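Local coordinates for protein AlyQ (PDB 7D2A) that probably serves alginate recognition, binding uronic acids through a calcium-bearing family 32 carbohydrate-binding module, at residues A13-A18 and Y44-L49; G30-R35 and S125-A130; N56-A61 and Y101-T106. All coordinates share one frame; numbering follows the deposited sequence.

Contact 1. Residues A13-A18 and Y44-L49; sequences AVTASA and YITFDL
Thr15 and Thr46 exchange backbone hydrogen bonds in both directions, and the one from Thr46 N to Thr15 O is nearly straight (176°) at 2.8 Å. They form a hydrogen-bonded pair of an antiparallel ladder, flanked by the non-hydrogen-bonded pairs Val14-Phe47 and Ala16-Ile45. Past the last of these pairs Ser17 and Tyr44 are joined twice: Ser17 N donates to Tyr44 O, and Ser17 OG, also bonded to Gln43, accepts from Tyr44 N at 2.8 Å.

Apolar contacts gather on one face. Val14 CG1, anti to its backbone N (chi1 -167°), presses tightly on Ile45 CG1 at 3.5 Å and comes obliquely to the Phe47 ring, 3.6 Å from CE1.

On the other face Thr15 and Thr46 lie side by side, and a water joins their hydroxyls, 2.9 Å from Thr15 OG1 and 2.7 Å from Thr46 OG1, which also bonds Arg112. At the Tyr44 end, Ser17 CB makes a CH-pi contact over the centre of the Tyr44 ring, 3.7 Å from its centroid.

The two faces of this strand pair, at the edge of a five-stranded sheet, thus differ in chemistry: hydrocarbon packing around the buried Ile45 and Phe47 on one, hydroxyls met by water and Arg112 on the other.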
loop_
_atom_site.group_PDB
_atom_site.type_symbol
_atom_site.label_atom_id
_atom_site.label_comp_id
_atom_site.label_asym_id
_atom_site.label_seq_id
_atom_site.Cartn_x
_atom_site.Cartn_y
_atom_site.Cartn_z
ATOM N N ALA A 13 -8.926 0.536 9.598
ATOM C CA ALA A 13 -9.294 1.802 8.944
ATOM C C ALA A 13 -8.257 2.057 7.847
ATOM O O ALA A 13 -7.079 1.654 7.992
ATOM C CB ALA A 13 -9.316 2.906 9.974
ATOM N N VAL A 14 -8.691 2.711 6.784
ATOM C CA VAL A 14 -7.841 3.191 5.678
ATOM C C VAL A 14 -8.243 4.623 5.360
ATOM O O VAL A 14 -9.439 4.933 5.311
ATOM C CB VAL A 14 -7.952 2.310 4.411
ATOM C CG1 VAL A 14 -6.869 2.602 3.405
ATOM C CG2 VAL A 14 -7.978 0.833 4.715
ATOM N N THR A 15 -7.264 5.478 5.217
ATOM C CA THR A 15 -7.455 6.857 4.731
ATOM C C THR A 15 -6.548 7.073 3.539
ATOM O O THR A 15 -5.587 6.295 3.326
ATOM C CB THR A 15 -7.170 7.872 5.834
ATOM O OG1 THR A 15 -5.784 7.806 6.151
ATOM C CG2 THR A 15 -8.049 7.658 7.046
ATOM N N ALA A 16 -6.676 8.224 2.892
ATOM C CA ALA A 16 -5.745 8.565 1.803
ATOM C C ALA A 16 -5.675 10.073 1.604
ATOM O O ALA A 16 -6.592 10.768 1.965
ATOM C CB ALA A 16 -6.144 7.894 0.510
ATOM N N SER A 17 -4.610 10.507 0.971
ATOM C CA SER A 17 -4.385 11.922 0.583
ATOM C C SER A 17 -5.488 12.426 -0.352
ATOM O O SER A 17 -5.742 13.633 -0.339
ATOM C CB SER A 17 -3.034 12.108 0.008
ATOM O OG SER A 17 -2.813 11.304 -1.124
ATOM N N ALA A 18 -6.022 11.552 -1.204
ATOM C CA ALA A 18 -6.993 11.884 -2.262
ATOM C C ALA A 18 -7.532 10.571 -2.788
ATOM O O ALA A 18 -6.936 9.484 -2.537
ATOM C CB ALA A 18 -6.325 12.659 -3.360
ATOM N N TYR A 44 -0.837 9.288 -1.374
ATOM C CA TYR A 44 -0.564 8.174 -0.431
ATOM C C TYR A 44 -1.824 7.646 0.195
ATOM O O TYR A 44 -2.870 8.293 0.196
ATOM C CB TYR A 44 0.414 8.626 0.646
ATOM C CG TYR A 44 0.052 9.868 1.401
ATOM C CD1 TYR A 44 -0.880 9.854 2.413
ATOM C CD2 TYR A 44 0.700 11.064 1.113
ATOM C CE1 TYR A 44 -1.140 10.995 3.162
ATOM C CE2 TYR A 44 0.465 12.195 1.876
ATOM C CZ TYR A 44 -0.462 12.170 2.896
ATOM O OH TYR A 44 -0.733 13.324 3.593
ATOM N N ILE A 45 -1.702 6.424 0.710
ATOM C CA ILE A 45 -2.786 5.696 1.383
ATOM C C ILE A 45 -2.237 5.141 2.690
ATOM O O ILE A 45 -1.090 4.615 2.700
ATOM C CB ILE A 45 -3.376 4.609 0.473
ATOM C CG1 ILE A 45 -4.554 3.908 1.131
ATOM C CG2 ILE A 45 -2.296 3.641 -0.095
ATOM C CD1 ILE A 45 -5.387 3.124 0.105
ATOM N N THR A 46 -2.964 5.281 3.754
ATOM C CA THR A 46 -2.494 4.959 5.115
ATOM C C THR A 46 -3.394 3.919 5.743
ATOM O O THR A 46 -4.620 4.155 5.903
ATOM C CB THR A 46 -2.395 6.201 6.014
ATOM O OG1 THR A 46 -1.704 7.217 5.276
ATOM C CG2 THR A 46 -1.656 5.858 7.291
ATOM N N PHE A 47 -2.816 2.799 6.153
ATOM C CA PHE A 47 -3.490 1.643 6.766
ATOM C C PHE A 47 -3.265 1.669 8.258
ATOM O O PHE A 47 -2.121 1.875 8.692
ATOM C CB PHE A 47 -2.934 0.347 6.186
ATOM C CG PHE A 47 -3.060 0.347 4.707
ATOM C CD1 PHE A 47 -4.259 -0.005 4.090
ATOM C CD2 PHE A 47 -2.030 0.796 3.915
ATOM C CE1 PHE A 47 -4.363 0.086 2.714
ATOM C CE2 PHE A 47 -2.152 0.881 2.531
ATOM C CZ PHE A 47 -3.334 0.546 1.955
ATOM N N ASP A 48 -4.335 1.495 9.035
ATOM C CA ASP A 48 -4.300 1.521 10.507
ATOM C C ASP A 48 -4.503 0.087 11.009
ATOM O O ASP A 48 -5.580 -0.482 10.731
ATOM C CB ASP A 48 -5.378 2.468 11.007
ATOM C CG ASP A 48 -5.417 2.683 12.496
ATOM O OD1 ASP A 48 -4.607 2.067 13.235
ATOM O OD2 ASP A 48 -6.231 3.531 12.885
ATOM N N LEU A 49 -3.573 -0.397 11.835
ATOM C CA LEU A 49 -3.702 -1.739 12.438
ATOM C C LEU A 49 -4.475 -1.678 13.750
ATOM O O LEU A 49 -4.755 -2.799 14.329
ATOM C CB LEU A 49 -2.333 -2.374 12.648
ATOM C CG LEU A 49 -1.473 -2.527 11.396
ATOM C CD1 LEU A 49 -0.157 -3.250 11.729
ATOM C CD2 LEU A 49 -2.205 -3.252 10.269
HETATM O O HOH W 1 -3.730 8.866 4.460
#

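Contact 2. Residues G30-R35 and S125-A130; sequences GNLSTR and SITEVA. With CA (calcium ion), chain C; MAW (4-deoxy-alpha-L-erythro-hex-4-enopyranuronic acid), chain B.
Glu128 reaches from its strand into the loop 30-35 and meets it with both carboxylate oxygens, most firmly through a shared calcium ion. Its CB points toward the loop, and Glu128 CG lies 3.9 Å from Leu32 CD2, where the two side chains cross at about a right angle. A bend at chi2 (-65°) turns CD toward the backbone nitrogens of Gly30 and Asn31. Glu128 OE1 takes a weak hydrogen bond from Gly30 N at 2.9 Å. Glu128 OE2 does double duty, binding calcium at 2.4 Å and accepting a second weak bond from Asn31 N at 3.1 Å.

The ion explains why so many oxygens converge. Asn31 O, at 2.2 Å from calcium, is joined by both O and OG1 of Thr34, by Thr127 O, and by Asn26 O and Asp29 OD1 from earlier in the same loop. Thr127 and Glu128 together face Ala61 in a classic beta bulge, and the chain turns a corner there, an arrangement that places a main-chain carbonyl and the following carboxylate beside the metal in this F5/8 type C, or discoidin-like, domain.

Within the loop, Asn31 to Thr34 form a type I beta turn, and Asn31 OD1 closes an Asx turn on Ser33 N at 2.8 Å. An alanine at Asn31 would probably leave the N-H of Ser33 without this acceptor and let the Asn31-Thr34 turn, which carries three calcium-binding oxygens, become more mobile.

Farther along, the loop meets the sugar. Arg35, extended from CG to NE, sends NH2 to O3 of the unsaturated uronic acid at 2.8 Å and 175°, the oxygen lying near the guanidinium plane. Ser125 OG donates to carboxylate oxygen O6B of the same sugar at 2.6 Å, and Ser37 OG links Arg35 NE and Ser125 OG.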
loop_
_atom_site.group_PDB
_atom_site.type_symbol
_atom_site.label_atom_id
_atom_site.label_comp_id
_atom_site.label_asym_id
_atom_site.label_seq_id
_atom_site.Cartn_x
_atom_site.Cartn_y
_atom_site.Cartn_z
ATOM N N GLY A 30 -10.823 -7.607 -0.279
ATOM C CA GLY A 30 -10.570 -8.958 -0.776
ATOM C C GLY A 30 -10.818 -9.093 -2.262
ATOM O O GLY A 30 -10.770 -10.174 -2.760
ATOM N N ASN A 31 -11.150 -8.008 -2.954
ATOM C CA ASN A 31 -11.558 -8.065 -4.380
ATOM C C ASN A 31 -10.486 -7.412 -5.256
ATOM O O ASN A 31 -10.314 -6.154 -5.176
ATOM C CB ASN A 31 -12.892 -7.365 -4.535
ATOM C CG ASN A 31 -13.573 -7.693 -5.828
ATOM O OD1 ASN A 31 -12.920 -8.074 -6.801
ATOM N ND2 ASN A 31 -14.896 -7.515 -5.818
ATOM N N LEU A 32 -9.908 -8.189 -6.177
ATOM C CA LEU A 32 -8.902 -7.635 -7.111
ATOM C C LEU A 32 -9.577 -6.761 -8.166
ATOM O O LEU A 32 -8.834 -6.082 -8.887
ATOM C CB LEU A 32 -8.066 -8.744 -7.743
ATOM C CG LEU A 32 -7.167 -9.518 -6.769
ATOM C CD1 LEU A 32 -6.699 -10.796 -7.388
ATOM C CD2 LEU A 32 -5.967 -8.678 -6.376
ATOM N N SER A 33 -10.908 -6.724 -8.270
ATOM C CA SER A 33 -11.598 -5.891 -9.290
ATOM C C SER A 33 -11.964 -4.512 -8.743
ATOM O O SER A 33 -12.539 -3.708 -9.524
ATOM C CB SER A 33 -12.831 -6.587 -9.833
ATOM O OG SER A 33 -13.900 -6.526 -8.917
ATOM N N THR A 34 -11.665 -4.233 -7.469
ATOM C CA THR A 34 -11.956 -2.908 -6.877
ATOM C C THR A 34 -10.651 -2.298 -6.424
ATOM O O THR A 34 -9.764 -3.057 -5.942
ATOM C CB THR A 34 -12.923 -3.028 -5.715
ATOM O OG1 THR A 34 -12.231 -3.743 -4.703
ATOM C CG2 THR A 34 -14.228 -3.678 -6.121
ATOM N N ARG A 35 -10.518 -0.989 -6.555
ATOM C CA ARG A 35 -9.230 -0.312 -6.342
ATOM C C ARG A 35 -9.423 0.989 -5.574
ATOM O O ARG A 35 -10.524 1.578 -5.561
ATOM C CB ARG A 35 -8.533 0.030 -7.662
ATOM C CG ARG A 35 -9.244 1.078 -8.494
ATOM C CD ARG A 35 -8.632 1.220 -9.863
ATOM N NE ARG A 35 -9.258 2.275 -10.644
ATOM C CZ ARG A 35 -10.253 2.095 -11.522
ATOM N NH1 ARG A 35 -10.782 0.889 -11.732
ATOM N NH2 ARG A 35 -10.698 3.128 -12.221
ATOM N N SER A 125 -2.853 3.369 -8.446
ATOM C CA SER A 125 -4.078 2.556 -8.347
ATOM C C SER A 125 -3.713 1.184 -7.783
ATOM O O SER A 125 -2.978 0.427 -8.434
ATOM C CB SER A 125 -4.737 2.440 -9.736
ATOM O OG SER A 125 -5.213 3.755 -10.135
ATOM N N ILE A 126 -4.277 0.863 -6.639
ATOM C CA ILE A 126 -3.964 -0.333 -5.834
ATOM C C ILE A 126 -5.256 -1.103 -5.630
ATOM O O ILE A 126 -6.223 -0.507 -5.143
ATOM C CB ILE A 126 -3.250 0.028 -4.518
ATOM C CG1 ILE A 126 -1.946 0.800 -4.820
ATOM C CG2 ILE A 126 -3.030 -1.224 -3.701
ATOM C CD1 ILE A 126 -1.234 1.296 -3.572
ATOM N N THR A 127 -5.260 -2.422 -5.957
ATOM C CA THR A 127 -6.499 -3.195 -5.788
ATOM C C THR A 127 -6.612 -3.844 -4.411
ATOM O O THR A 127 -7.743 -3.960 -3.889
ATOM C CB THR A 127 -6.616 -4.238 -6.902
ATOM O OG1 THR A 127 -5.506 -5.117 -6.769
ATOM C CG2 THR A 127 -6.643 -3.621 -8.276
ATOM N N GLU A 128 -5.516 -4.248 -3.798
ATOM C CA GLU A 128 -5.541 -4.958 -2.499
ATOM C C GLU A 128 -4.268 -4.640 -1.749
ATOM O O GLU A 128 -3.196 -4.614 -2.433
ATOM C CB GLU A 128 -5.692 -6.463 -2.727
ATOM C CG GLU A 128 -7.097 -6.888 -3.146
ATOM C CD GLU A 128 -8.122 -6.639 -2.050
ATOM O OE1 GLU A 128 -7.997 -7.319 -0.984
ATOM O OE2 GLU A 128 -9.075 -5.810 -2.212
ATOM N N VAL A 129 -4.349 -4.533 -0.433
ATOM C CA VAL A 129 -3.160 -4.487 0.447
ATOM C C VAL A 129 -3.373 -5.432 1.604
ATOM O O VAL A 129 -4.516 -5.473 2.142
ATOM C CB VAL A 129 -2.899 -3.052 0.922
ATOM C CG1 VAL A 129 -1.796 -3.007 1.998
ATOM C CG2 VAL A 129 -2.488 -2.157 -0.210
ATOM N N ALA A 130 -2.302 -6.055 2.049
ATOM C CA ALA A 130 -2.311 -6.892 3.255
ATOM C C ALA A 130 -0.993 -6.686 3.990
ATOM O O ALA A 130 0.034 -6.410 3.369
ATOM C CB ALA A 130 -2.615 -8.314 2.903
HETATM CA CA CA C . -10.066 -4.377 -3.813
HETATM C C1 MAW B . -7.775 6.748 -14.815
HETATM C C2 MAW B . -8.966 6.417 -14.008
HETATM O O2 MAW B . -9.676 5.232 -14.469
HETATM C C3 MAW B . -8.461 6.220 -12.553
HETATM O O3 MAW B . -9.444 5.593 -11.750
HETATM C C4 MAW B . -7.172 5.383 -12.579
HETATM C C5 MAW B . -6.534 5.070 -13.680
HETATM O O5 MAW B . -6.984 5.558 -14.973
HETATM C C6 MAW B . -5.327 4.298 -13.739
HETATM O O6A MAW B . -4.795 4.129 -14.882
HETATM O O6B MAW B . -4.770 3.838 -12.671
#

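Contact 3. Residues N56-A61 and Y101-T106; sequences NQVKAA and YSFTAT
Phe103 lays one face of its ring over the peptide between Asn56 and Gln57. Asn56 C stands 3.8 Å above the ring plane, offset toward the rim, while Val58 CG2 meets the edge in plane, 4.0 Å from Phe103 CE2. The first torsion of Phe103 (chi1 44°) puts CG between the backbone N and the carbonyl carbon, on the way to the neighbouring strand. Tyr101 does otherwise: its ring shows an edge to Ala60, CE2 lying 4.2 Å from Ala60 CB, and its hydroxyl is bonded to Glu99 and Trp62. At the far end Asn56 CB rests 3.9 Å from Ala105 CB.

Backbone hydrogen bonds tie Val58 and Tyr101 both ways, the bond from Val58 N to Tyr101 O being 2.9 Å long and nearly straight at 175°. Phe103 N gives to Asn56 O at 3.0 Å, but stands 40° out of that carbonyl plane; the chain then turns a corner at Thr104.

Among polar side chains, Gln57 OE1 and Ser102 OG lie 2.9 Å apart on the face that carries both residues. The amide oxygen of Asn56 is held by Ala134 N.

Strand 52-62 is paired here with strands 99-103 and 105-108, and on its other side with strand 123-133, where Asn56 and Gln57 form a classic beta bulge facing Phe132; Val58, Tyr101 and Phe103 pack against strand 70-77 of the second sheet.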
loop_
_atom_site.group_PDB
_atom_site.type_symbol
_atom_site.label_atom_id
_atom_site.label_comp_id
_atom_site.label_asym_id
_atom_site.label_seq_id
_atom_site.Cartn_x
_atom_site.Cartn_y
_atom_site.Cartn_z
ATOM N N ASN A 56 6.818 -6.914 9.186
ATOM C CA ASN A 56 7.996 -7.064 8.322
ATOM C C ASN A 56 7.667 -7.260 6.851
ATOM O O ASN A 56 8.571 -7.567 6.052
ATOM C CB ASN A 56 8.929 -8.167 8.858
ATOM C CG ASN A 56 8.288 -9.545 8.804
ATOM O OD1 ASN A 56 7.173 -9.680 8.257
ATOM N ND2 ASN A 56 8.997 -10.548 9.290
ATOM N N GLN A 57 6.394 -7.129 6.488
ATOM C CA GLN A 57 6.007 -7.420 5.094
ATOM C C GLN A 57 4.679 -6.734 4.787
ATOM O O GLN A 57 3.724 -6.728 5.582
ATOM C CB GLN A 57 5.878 -8.913 4.865
ATOM C CG GLN A 57 5.656 -9.260 3.424
ATOM C CD GLN A 57 5.735 -10.763 3.278
ATOM O OE1 GLN A 57 6.810 -11.352 3.113
ATOM N NE2 GLN A 57 4.618 -11.370 3.530
ATOM N N VAL A 58 4.674 -6.062 3.645
ATOM C CA VAL A 58 3.470 -5.431 3.092
ATOM C C VAL A 58 3.294 -6.050 1.726
ATOM O O VAL A 58 4.223 -6.030 0.955
ATOM C CB VAL A 58 3.562 -3.904 3.040
ATOM C CG1 VAL A 58 2.417 -3.335 2.250
ATOM C CG2 VAL A 58 3.691 -3.310 4.414
ATOM N N LYS A 59 2.103 -6.538 1.453
ATOM C CA LYS A 59 1.775 -7.010 0.097
ATOM C C LYS A 59 0.801 -6.024 -0.530
ATOM O O LYS A 59 -0.158 -5.535 0.108
ATOM C CB LYS A 59 1.139 -8.400 0.078
ATOM C CG LYS A 59 1.934 -9.508 0.743
ATOM C CD LYS A 59 1.273 -10.878 0.582
ATOM C CE LYS A 59 2.099 -11.980 1.199
ATOM N NZ LYS A 59 1.739 -13.279 0.598
ATOM N N ALA A 60 1.051 -5.707 -1.792
ATOM C CA ALA A 60 0.114 -4.873 -2.582
ATOM C C ALA A 60 -0.109 -5.512 -3.937
ATOM O O ALA A 60 0.846 -6.012 -4.571
ATOM C CB ALA A 60 0.587 -3.446 -2.728
ATOM N N ALA A 61 -1.363 -5.512 -4.335
ATOM C CA ALA A 61 -1.797 -5.857 -5.704
ATOM C C ALA A 61 -2.088 -4.565 -6.431
ATOM O O ALA A 61 -2.838 -3.712 -5.930
ATOM C CB ALA A 61 -2.994 -6.781 -5.668
ATOM N N TYR A 101 6.487 -7.035 -0.366
ATOM C CA TYR A 101 7.603 -6.077 -0.092
ATOM C C TYR A 101 7.949 -6.273 1.377
ATOM O O TYR A 101 7.223 -5.877 2.296
ATOM C CB TYR A 101 7.165 -4.660 -0.425
ATOM C CG TYR A 101 6.545 -4.546 -1.791
ATOM C CD1 TYR A 101 7.279 -4.901 -2.897
ATOM C CD2 TYR A 101 5.215 -4.212 -1.934
ATOM C CE1 TYR A 101 6.725 -4.869 -4.163
ATOM C CE2 TYR A 101 4.654 -4.139 -3.208
ATOM C CZ TYR A 101 5.413 -4.475 -4.322
ATOM O OH TYR A 101 4.827 -4.462 -5.576
ATOM N N SER A 102 9.092 -6.918 1.585
ATOM C CA SER A 102 9.602 -7.367 2.897
ATOM C C SER A 102 10.687 -6.389 3.352
ATOM O O SER A 102 11.331 -5.747 2.489
ATOM C CB SER A 102 10.181 -8.787 2.811
ATOM O OG SER A 102 9.151 -9.742 2.575
ATOM N N PHE A 103 10.864 -6.255 4.663
ATOM C CA PHE A 103 11.868 -5.351 5.254
ATOM C C PHE A 103 12.138 -5.837 6.656
ATOM O O PHE A 103 11.354 -6.563 7.276
ATOM C CB PHE A 103 11.384 -3.899 5.216
ATOM C CG PHE A 103 9.951 -3.671 5.614
ATOM C CD1 PHE A 103 9.564 -3.613 6.942
ATOM C CD2 PHE A 103 8.963 -3.692 4.644
ATOM C CE1 PHE A 103 8.233 -3.495 7.292
ATOM C CE2 PHE A 103 7.621 -3.536 4.979
ATOM C CZ PHE A 103 7.258 -3.437 6.307
ATOM N N THR A 104 13.249 -5.389 7.230
ATOM C CA THR A 104 13.595 -5.740 8.619
ATOM C C THR A 104 12.450 -5.424 9.574
ATOM O O THR A 104 11.874 -4.338 9.501
ATOM C CB THR A 104 14.886 -5.008 9.047
ATOM O OG1 THR A 104 15.856 -5.310 8.063
ATOM C CG2 THR A 104 15.339 -5.403 10.430
ATOM N N ALA A 105 12.144 -6.376 10.467
ATOM C CA ALA A 105 10.952 -6.292 11.307
ATOM C C ALA A 105 11.007 -5.059 12.194
ATOM O O ALA A 105 12.110 -4.736 12.734
ATOM C CB ALA A 105 10.806 -7.509 12.170
ATOM N N THR A 106 9.892 -4.364 12.345
ATOM C CA THR A 106 9.831 -3.181 13.220
ATOM C C THR A 106 8.396 -3.006 13.730
ATOM O O THR A 106 7.534 -3.714 13.277
ATOM C CB THR A 106 10.344 -1.963 12.452
ATOM O OG1 THR A 106 10.508 -0.926 13.430
ATOM C CG2 THR A 106 9.442 -1.589 11.294
#

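The three contacts sample the two sheets of one beta-sandwich domain. Contact 1 forms an edge of the five-stranded sheet; contacts 2 and 3 reach the other sheet, where strands 123-133 and 52-62 are neighbours. The centres of contacts 1 and 2 lie about 13 Å apart. Those of contacts 1 and 3 are separated by about 16 Å. Between the centres of contacts 2 and 3 the distance is about 17 Å. Phe47 packs on Val129 across the sandwich, and Ala61 probably hydrogen-bonds to Thr127 and Glu128. Along the chain, contact 1 alternates with contact 2 and closes before contact 3 opens, while contact 3 falls wholly between the segments of contact 2. The calcium and sugar sites thus sit on a framework joined across the sequence.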